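Local coordinates for protein annexin (PDB 4MDU) that binds acidic phospholipid membranes in a calcium-dependent manner, aggregates liposomes when calcium is present, and takes part in worm reproduction and host-parasite interaction, at residues K31-F36 / N68-E73; H25-I30 / L324-D329. All blocks are in the same frame, centred on the assembly; numbering follows the deposited sequence.

Contact 1 of 2, residues K31-F36 / N68-E73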
ATOM      1  N   LYS B  31     -30.288  -7.916 -11.907  1.00 38.49           N
ATOM      2  CA  LYS B  31     -30.421  -8.993 -12.877  1.00 40.81           C
ATOM      3  C   LYS B  31     -31.107  -8.422 -14.105  1.00 40.50           C
ATOM      4  O   LYS B  31     -31.933  -7.517 -13.980  1.00 35.16           O
ATOM      5  CB  LYS B  31     -31.303 -10.114 -12.309  1.00 42.54           C
ATOM      6  CG  LYS B  31     -30.654 -10.972 -11.225  1.00 54.95           C
ATOM      7  CD  LYS B  31     -31.718 -11.681 -10.376  1.00 57.12           C
ATOM      8  CE  LYS B  31     -31.844 -13.158 -10.713  1.00 65.21           C
ATOM      9  NZ  LYS B  31     -30.704 -13.964 -10.180  1.00 68.38           N
ATOM     10  N   PRO B  32     -30.797  -8.967 -15.293  1.00 40.67           N
ATOM     11  CA  PRO B  32     -31.523  -8.567 -16.500  1.00 44.58           C
ATOM     12  C   PRO B  32     -33.024  -8.649 -16.269  1.00 47.24           C
ATOM     13  O   PRO B  32     -33.526  -9.637 -15.726  1.00 52.05           O
ATOM     14  CB  PRO B  32     -31.080  -9.600 -17.546  1.00 44.17           C
ATOM     15  CG  PRO B  32     -30.451 -10.719 -16.755  1.00 48.33           C
ATOM     16  CD  PRO B  32     -29.843 -10.053 -15.560  1.00 40.07           C
ATOM     17  N   THR B  33     -33.722  -7.593 -16.672  1.00 50.48           N
ATOM     18  CA  THR B  33     -35.160  -7.472 -16.498  1.00 65.42           C
ATOM     19  C   THR B  33     -35.868  -8.165 -17.656  1.00 65.90           C
ATOM     20  O   THR B  33     -35.758  -7.739 -18.804  1.00 63.69           O
ATOM     21  CB  THR B  33     -35.574  -5.981 -16.455  1.00 80.57           C
ATOM     22  OG1 THR B  33     -34.592  -5.222 -15.729  1.00 84.98           O
ATOM     23  CG2 THR B  33     -36.940  -5.811 -15.801  1.00 85.71           C
ATOM     24  N   THR B  34     -36.587  -9.238 -17.360  1.00 70.05           N
ATOM     25  CA  THR B  34     -37.211 -10.036 -18.416  1.00 69.43           C
ATOM     26  C   THR B  34     -38.270  -9.237 -19.211  1.00 59.21           C
ATOM     27  O   THR B  34     -38.497  -9.494 -20.395  1.00 52.23           O
ATOM     28  CB  THR B  34     -37.699 -11.426 -17.873  1.00 61.21           C
ATOM     29  OG1 THR B  34     -39.009 -11.747 -18.365  1.00 56.58           O
ATOM     30  CG2 THR B  34     -37.691 -11.426 -16.344  1.00 57.48           C
ATOM     31  N   GLY B  35     -38.874  -8.236 -18.580  1.00 58.20           N
ATOM     32  CA  GLY B  35     -39.755  -7.332 -19.300  1.00 61.40           C
ATOM     33  C   GLY B  35     -39.088  -6.073 -19.851  1.00 65.37           C
ATOM     34  O   GLY B  35     -39.764  -5.068 -20.105  1.00 62.68           O
ATOM     35  N   PHE B  36     -37.771  -6.127 -20.060  1.00 64.41           N
ATOM     36  CA  PHE B  36     -36.985  -4.935 -20.406  1.00 54.52           C
ATOM     37  C   PHE B  36     -37.387  -4.235 -21.708  1.00 52.93           C
ATOM     38  O   PHE B  36     -37.312  -4.814 -22.786  1.00 58.02           O
ATOM     39  CB  PHE B  36     -35.483  -5.250 -20.440  1.00 47.89           C
ATOM     40  CG  PHE B  36     -34.639  -4.099 -20.919  1.00 52.48           C
ATOM     41  CD1 PHE B  36     -34.617  -2.901 -20.220  1.00 47.56           C
ATOM     42  CD2 PHE B  36     -33.867  -4.212 -22.071  1.00 50.82           C
ATOM     43  CE1 PHE B  36     -33.843  -1.838 -20.662  1.00 48.96           C
ATOM     44  CE2 PHE B  36     -33.092  -3.157 -22.512  1.00 47.91           C
ATOM     45  CZ  PHE B  36     -33.080  -1.965 -21.805  1.00 45.51           C
ATOM     46  N   ASN B  68     -25.500  -3.082 -17.090  1.00 26.33           N
ATOM     47  CA  ASN B  68     -24.752  -2.312 -18.077  1.00 32.18           C
ATOM     48  C   ASN B  68     -25.301  -2.500 -19.504  1.00 34.37           C
ATOM     49  O   ASN B  68     -25.538  -1.532 -20.218  1.00 33.68           O
ATOM     50  CB  ASN B  68     -23.270  -2.683 -18.024  1.00 28.12           C
ATOM     51  CG  ASN B  68     -22.463  -2.004 -19.117  1.00 35.90           C
ATOM     52  OD1 ASN B  68     -22.179  -0.813 -19.035  1.00 34.99           O
ATOM     53  ND2 ASN B  68     -22.075  -2.766 -20.139  1.00 26.93           N
ATOM     54  N   TYR B  69     -25.518  -3.748 -19.906  1.00 34.40           N
ATOM     55  CA  TYR B  69     -26.127  -4.009 -21.201  1.00 29.19           C
ATOM     56  C   TYR B  69     -27.454  -3.252 -21.398  1.00 35.37           C
ATOM     57  O   TYR B  69     -27.656  -2.573 -22.412  1.00 32.18           O
ATOM     58  CB  TYR B  69     -26.310  -5.509 -21.456  1.00 35.70           C
ATOM     59  CG  TYR B  69     -26.852  -5.772 -22.849  1.00 40.41           C
ATOM     60  CD1 TYR B  69     -25.996  -5.897 -23.940  1.00 48.84           C
ATOM     61  CD2 TYR B  69     -28.217  -5.846 -23.077  1.00 44.31           C
ATOM     62  CE1 TYR B  69     -26.486  -6.111 -25.210  1.00 54.20           C
ATOM     63  CE2 TYR B  69     -28.719  -6.052 -24.348  1.00 51.49           C
ATOM     64  CZ  TYR B  69     -27.852  -6.188 -25.407  1.00 62.85           C
ATOM     65  OH  TYR B  69     -28.361  -6.404 -26.667  1.00 77.80           O
ATOM     66  N   GLU B  70     -28.358  -3.347 -20.431  1.00 31.78           N
ATOM     67  CA  GLU B  70     -29.607  -2.608 -20.556  1.00 35.60           C
ATOM     68  C   GLU B  70     -29.391  -1.086 -20.604  1.00 35.64           C
ATOM     69  O   GLU B  70     -30.036  -0.384 -21.390  1.00 32.84           O
ATOM     70  CB  GLU B  70     -30.572  -3.000 -19.448  1.00 33.81           C
ATOM     71  CG  GLU B  70     -30.974  -4.464 -19.510  1.00 36.53           C
ATOM     72  CD  GLU B  70     -31.610  -4.959 -18.220  1.00 41.97           C
ATOM     73  OE1 GLU B  70     -31.390  -4.343 -17.155  1.00 42.50           O
ATOM     74  OE2 GLU B  70     -32.328  -5.974 -18.274  1.00 41.23           O
ATOM     75  N   ARG B  71     -28.479  -0.575 -19.782  1.00 27.40           N
ATOM     76  CA  ARG B  71     -28.261   0.869 -19.748  1.00 32.96           C
ATOM     77  C   ARG B  71     -27.829   1.331 -21.141  1.00 38.45           C
ATOM     78  O   ARG B  71     -28.388   2.272 -21.699  1.00 37.35           O
ATOM     79  CB  ARG B  71     -27.241   1.269 -18.668  1.00 31.08           C
ATOM     80  CG  ARG B  71     -27.714   0.960 -17.227  1.00 34.39           C
ATOM     81  CD  ARG B  71     -26.876   1.647 -16.153  1.00 23.30           C
ATOM     82  NE  ARG B  71     -25.491   1.165 -16.129  1.00 26.56           N
ATOM     83  CZ  ARG B  71     -25.064   0.138 -15.401  1.00 30.47           C
ATOM     84  NH1 ARG B  71     -25.908  -0.537 -14.634  1.00 31.15           N
ATOM     85  NH2 ARG B  71     -23.790  -0.220 -15.438  1.00 34.35           N
ATOM     86  N   GLN B  72     -26.849   0.639 -21.703  1.00 34.92           N
ATOM     87  CA  GLN B  72     -26.388   0.924 -23.055  1.00 38.80           C
ATOM     88  C   GLN B  72     -27.511   0.754 -24.072  1.00 39.63           C
ATOM     89  O   GLN B  72     -27.657   1.572 -24.985  1.00 35.09           O
ATOM     90  CB  GLN B  72     -25.187   0.047 -23.394  1.00 33.05           C
ATOM     91  CG  GLN B  72     -24.005   0.328 -22.471  1.00 34.47           C
ATOM     92  CD  GLN B  72     -23.603   1.792 -22.496  1.00 40.49           C
ATOM     93  OE1 GLN B  72     -23.154   2.295 -23.515  1.00 43.87           O
ATOM     94  NE2 GLN B  72     -23.780   2.482 -21.377  1.00 35.66           N
ATOM     95  N   GLU B  73     -28.326  -0.286 -23.905  1.00 31.97           N
ATOM     96  CA  GLU B  73     -29.516  -0.415 -24.737  1.00 31.42           C
ATOM     97  C   GLU B  73     -30.361   0.833 -24.611  1.00 35.76           C
ATOM     98  O   GLU B  73     -30.972   1.276 -25.581  1.00 39.91           O
ATOM     99  CB  GLU B  73     -30.341  -1.621 -24.327  1.00 41.48           C
ATOM    100  CG  GLU B  73     -29.787  -2.931 -24.796  1.00 48.40           C
ATOM    101  CD  GLU B  73     -30.651  -3.540 -25.868  1.00 70.02           C
ATOM    102  OE1 GLU B  73     -31.541  -4.351 -25.523  1.00 76.04           O
ATOM    103  OE2 GLU B  73     -30.453  -3.196 -27.054  1.00 74.74           O
TER
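Glu70 meets the 31-36 loop through its carboxylate, and the main polar bond runs from Thr33 N to Glu70 OE2 at 2.7 Å, with an N-H...O angle of 161° and the syn lone pair of the oxygen. A second, weak bond joins Thr33 OG1 to the same OE2 at 3.5 Å. Pro32 CA also lies 3.2 Å from Glu70 OE2. The other oxygen, Glu70 OE1, accepts from the backbone N of Thr67, just before the helix, so the carboxylate ties loop and helix start together. Thr33 to Phe36 form a type I beta turn, closed by Phe36 N to Thr33 O; the contact packs this turn, which leads into helix 38-48, against helix 68-82 of the first annexin repeat. The nonpolar part is a CH-pi contact: Glu70 CG sits 3.7 Å from the centroid of the Phe36 ring, nearly on the normal. With CG anti to the backbone N (chi1 174°), the Phe36 CB-CG bond heads toward helix 68-82; ring and Glu70 chain run past each other in opposite directions, ring and carboxylate planes 26° apart. At the ring edge, Glu73 CB comes within 3.6 Å of Phe36 CE2, with Glu73 OE1 equally near.

Contact 2 of 2, residues H25-I30 / L324-D329; sequences HYRPTI and LQDIMD
Arg27 and Asp326 lead a salt-bridged surface contact in which the extended N-terminal segment 25-30 lies against the first turns of helix 324-335 in the fourth annexin repeat. Asp326 holds Arg27 at both ends: its OD1 takes the backbone N of Arg27 at 2.6 Å, from above the carboxylate plane, while its OD2 takes Arg27 NH1 at 2.9 Å. The same NH1 reaches Asp329 OD2, one helical turn on, also at 2.9 Å. Both oxygens lie at the guanidinium edge, close to its plane. The Arg27 chain is bent at chi2 and chi3 (chi3 74° sets NE), and the guanidinium plane lies 46° from the Asp326 carboxylate. Gln325 CG packs 3.6 Å above one guanidinium face, toward the rim. A water donates to both His25 O and Asp326 OD1, and OD1 also sits at the edge of the Tyr26 ring, 3.3 Å from CD1. Farther along, Thr29 packs against Leu324, Gln325 and Met328: its OG1 is 3.6 Å from Leu324 CD2 and its CG2 is 3.8 Å from Met328 SD, while the hydroxyl has its main polar partner in Leu358 O. Two acids one turn apart on a helix, sharing one arginine, make a salt-bridge network, here joining segment 25-30 to helix 324-335 of the four-repeat, all-helical annexin fold.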
ATOM      1  N   HIS B  25     -24.332 -20.505  -7.821  1.00 34.75           N
ATOM      2  CA  HIS B  25     -24.383 -19.159  -8.407  1.00 38.15           C
ATOM      3  C   HIS B  25     -24.095 -18.080  -7.366  1.00 39.76           C
ATOM      4  O   HIS B  25     -24.601 -18.143  -6.240  1.00 40.30           O
ATOM      5  CB  HIS B  25     -25.777 -18.857  -8.959  1.00 39.19           C
ATOM      6  CG  HIS B  25     -26.029 -19.389 -10.329  1.00 57.55           C
ATOM      7  ND1 HIS B  25     -26.601 -20.624 -10.554  1.00 64.36           N
ATOM      8  CD2 HIS B  25     -25.818 -18.843 -11.550  1.00 61.42           C
ATOM      9  CE1 HIS B  25     -26.715 -20.823 -11.855  1.00 65.48           C
ATOM     10  NE2 HIS B  25     -26.249 -19.757 -12.482  1.00 66.01           N
ATOM     11  N   TYR B  26     -23.308 -17.077  -7.746  1.00 34.41           N
ATOM     12  CA  TYR B  26     -23.217 -15.864  -6.936  1.00 31.88           C
ATOM     13  C   TYR B  26     -24.500 -15.073  -7.131  1.00 31.39           C
ATOM     14  O   TYR B  26     -25.162 -15.218  -8.152  1.00 34.29           O
ATOM     15  CB  TYR B  26     -22.007 -15.012  -7.320  1.00 25.68           C
ATOM     16  CG  TYR B  26     -20.709 -15.464  -6.696  1.00 28.25           C
ATOM     17  CD1 TYR B  26     -20.528 -15.436  -5.304  1.00 24.28           C
ATOM     18  CD2 TYR B  26     -19.663 -15.922  -7.490  1.00 20.65           C
ATOM     19  CE1 TYR B  26     -19.328 -15.844  -4.734  1.00 26.78           C
ATOM     20  CE2 TYR B  26     -18.465 -16.332  -6.932  1.00 26.19           C
ATOM     21  CZ  TYR B  26     -18.300 -16.290  -5.558  1.00 33.51           C
ATOM     22  OH  TYR B  26     -17.105 -16.699  -5.017  1.00 37.01           O
ATOM     23  N   ARG B  27     -24.863 -14.259  -6.143  1.00 24.81           N
ATOM     24  CA  ARG B  27     -26.116 -13.525  -6.208  1.00 31.43           C
ATOM     25  C   ARG B  27     -25.853 -12.046  -6.413  1.00 28.60           C
ATOM     26  O   ARG B  27     -25.187 -11.411  -5.590  1.00 32.52           O
ATOM     27  CB  ARG B  27     -26.940 -13.740  -4.929  1.00 31.58           C
ATOM     28  CG  ARG B  27     -27.214 -15.200  -4.627  1.00 45.82           C
ATOM     29  CD  ARG B  27     -27.064 -15.503  -3.150  1.00 42.63           C
ATOM     30  NE  ARG B  27     -28.181 -14.980  -2.390  1.00 45.10           N
ATOM     31  CZ  ARG B  27     -28.068 -14.373  -1.212  1.00 43.78           C
ATOM     32  NH1 ARG B  27     -26.877 -14.202  -0.645  1.00 35.84           N
ATOM     33  NH2 ARG B  27     -29.150 -13.927  -0.604  1.00 56.52           N
ATOM     34  N   PRO B  28     -26.378 -11.492  -7.514  1.00 32.58           N
ATOM     35  CA  PRO B  28     -26.244 -10.061  -7.811  1.00 39.04           C
ATOM     36  C   PRO B  28     -27.404  -9.253  -7.238  1.00 35.73           C
ATOM     37  O   PRO B  28     -28.446  -9.832  -6.905  1.00 29.54           O
ATOM     38  CB  PRO B  28     -26.300 -10.026  -9.342  1.00 29.31           C
ATOM     39  CG  PRO B  28     -27.211 -11.165  -9.685  1.00 34.70           C
ATOM     40  CD  PRO B  28     -27.024 -12.226  -8.617  1.00 35.62           C
ATOM     41  N   THR B  29     -27.250  -7.934  -7.138  1.00 28.74           N
ATOM     42  CA  THR B  29     -28.406  -7.099  -6.781  1.00 26.69           C
ATOM     43  C   THR B  29     -29.139  -6.605  -8.031  1.00 35.64           C
ATOM     44  O   THR B  29     -30.257  -6.095  -7.943  1.00 36.07           O
ATOM     45  CB  THR B  29     -28.004  -5.885  -5.943  1.00 26.41           C
ATOM     46  OG1 THR B  29     -27.022  -5.124  -6.659  1.00 23.42           O
ATOM     47  CG2 THR B  29     -27.435  -6.338  -4.594  1.00 25.35           C
ATOM     48  N   ILE B  30     -28.500  -6.725  -9.193  1.00 32.31           N
ATOM     49  CA  ILE B  30     -29.162  -6.349 -10.447  1.00 34.73           C
ATOM     50  C   ILE B  30     -29.109  -7.466 -11.488  1.00 34.32           C
ATOM     51  O   ILE B  30     -28.032  -7.907 -11.891  1.00 30.96           O
ATOM     52  CB  ILE B  30     -28.632  -5.021 -11.064  1.00 30.13           C
ATOM     53  CG1 ILE B  30     -28.841  -3.840 -10.094  1.00 23.12           C
ATOM     54  CG2 ILE B  30     -29.344  -4.743 -12.419  1.00 23.96           C
ATOM     55  CD1 ILE B  30     -28.003  -2.537 -10.459  1.00 18.01           C
ATOM     56  N   LEU B 324     -22.871  -8.845  -5.828  1.00 30.20           N
ATOM     57  CA  LEU B 324     -22.964  -7.851  -4.767  1.00 30.03           C
ATOM     58  C   LEU B 324     -23.776  -8.328  -3.528  1.00 23.38           C
ATOM     59  O   LEU B 324     -23.368  -8.099  -2.410  1.00 23.81           O
ATOM     60  CB  LEU B 324     -23.464  -6.503  -5.308  1.00 17.97           C
ATOM     61  CG  LEU B 324     -23.621  -5.422  -4.227  1.00 23.45           C
ATOM     62  CD1 LEU B 324     -22.297  -5.193  -3.482  1.00 22.27           C
ATOM     63  CD2 LEU B 324     -24.123  -4.118  -4.844  1.00 29.58           C
ATOM     64  N   GLN B 325     -24.894  -9.011  -3.728  1.00 26.00           N
ATOM     65  CA  GLN B 325     -25.645  -9.529  -2.588  1.00 31.59           C
ATOM     66  C   GLN B 325     -24.790 -10.404  -1.668  1.00 34.13           C
ATOM     67  O   GLN B 325     -24.869 -10.289  -0.445  1.00 31.59           O
ATOM     68  CB  GLN B 325     -26.887 -10.294  -3.024  1.00 28.54           C
ATOM     69  CG  GLN B 325     -27.782 -10.685  -1.851  1.00 31.65           C
ATOM     70  CD  GLN B 325     -28.402  -9.478  -1.167  1.00 36.17           C
ATOM     71  OE1 GLN B 325     -28.332  -9.335   0.058  1.00 32.47           O
ATOM     72  NE2 GLN B 325     -29.008  -8.597  -1.957  1.00 31.62           N
ATOM     73  N   ASP B 326     -23.966 -11.267  -2.249  1.00 27.59           N
ATOM     74  CA  ASP B 326     -23.120 -12.129  -1.446  1.00 26.12           C
ATOM     75  C   ASP B 326     -22.070 -11.309  -0.730  1.00 26.89           C
ATOM     76  O   ASP B 326     -21.662 -11.631   0.388  1.00 28.59           O
ATOM     77  CB  ASP B 326     -22.473 -13.221  -2.308  1.00 33.42           C
ATOM     78  CG  ASP B 326     -23.484 -14.245  -2.781  1.00 35.43           C
ATOM     79  OD1 ASP B 326     -23.483 -14.597  -3.978  1.00 41.89           O
ATOM     80  OD2 ASP B 326     -24.307 -14.682  -1.954  1.00 38.49           O
ATOM     81  N   ILE B 327     -21.631 -10.243  -1.385  1.00 27.38           N
ATOM     82  CA  ILE B 327     -20.671  -9.333  -0.789  1.00 25.09           C
ATOM     83  C   ILE B 327     -21.319  -8.564   0.368  1.00 24.88           C
ATOM     84  O   ILE B 327     -20.674  -8.268   1.374  1.00 22.45           O
ATOM     85  CB  ILE B 327     -20.151  -8.338  -1.850  1.00 30.75           C
ATOM     86  CG1 ILE B 327     -19.291  -9.071  -2.891  1.00 27.53           C
ATOM     87  CG2 ILE B 327     -19.395  -7.182  -1.201  1.00 25.16           C
ATOM     88  CD1 ILE B 327     -19.127  -8.302  -4.195  1.00 27.47           C
ATOM     89  N   MET B 328     -22.595  -8.235   0.217  1.00 26.54           N
ATOM     90  CA  MET B 328     -23.324  -7.547   1.281  1.00 29.74           C
ATOM     91  C   MET B 328     -23.434  -8.428   2.533  1.00 28.19           C
ATOM     92  O   MET B 328     -23.187  -7.962   3.645  1.00 31.93           O
ATOM     93  CB  MET B 328     -24.701  -7.098   0.792  1.00 18.53           C
ATOM     94  CG  MET B 328     -24.644  -5.844  -0.083  1.00 23.60           C
ATOM     95  SD  MET B 328     -26.145  -5.585  -1.051  1.00 36.78           S
ATOM     96  CE  MET B 328     -27.403  -5.633   0.211  1.00 63.64           C
ATOM     97  N   ASP B 329     -23.770  -9.700   2.351  1.00 27.29           N
ATOM     98  CA  ASP B 329     -23.847 -10.611   3.498  1.00 35.94           C
ATOM     99  C   ASP B 329     -22.512 -10.693   4.216  1.00 39.47           C
ATOM    100  O   ASP B 329     -22.446 -10.558   5.441  1.00 39.16           O
ATOM    101  CB  ASP B 329     -24.293 -11.997   3.067  1.00 37.01           C
ATOM    102  CG  ASP B 329     -25.699 -12.002   2.509  1.00 39.02           C
ATOM    103  OD1 ASP B 329     -26.393 -10.974   2.620  1.00 41.03           O
ATOM    104  OD2 ASP B 329     -26.113 -13.037   1.955  1.00 49.21           O
TER
HETATM  105  O   HOH W   1     -24.326 -17.257  -3.651  1.00 45.04           O

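Contacts 1 and 2 use consecutive pieces of one N-terminal segment, 31-36 and 25-30, with centres about 17 Å apart and no touch between them beyond the shared chain. Contact 2 joins this segment to repeat 4 and contact 1 joins it to repeat 1, so the segment spans two repeats distant in sequence; contact 1 is nested within the long loop that contact 2 closes. Thr29 O accepts from Arg65 NH2, tying segment 25-30 to repeat 1 as well, and Asn68 N bonds to Glu321 OE1, which joins repeats 1 and 4. Contact 1 lies away from the calcium sites. In contact 2, the Leu324 side chain is about 10 Å from that of Met302, a calcium-binding residue.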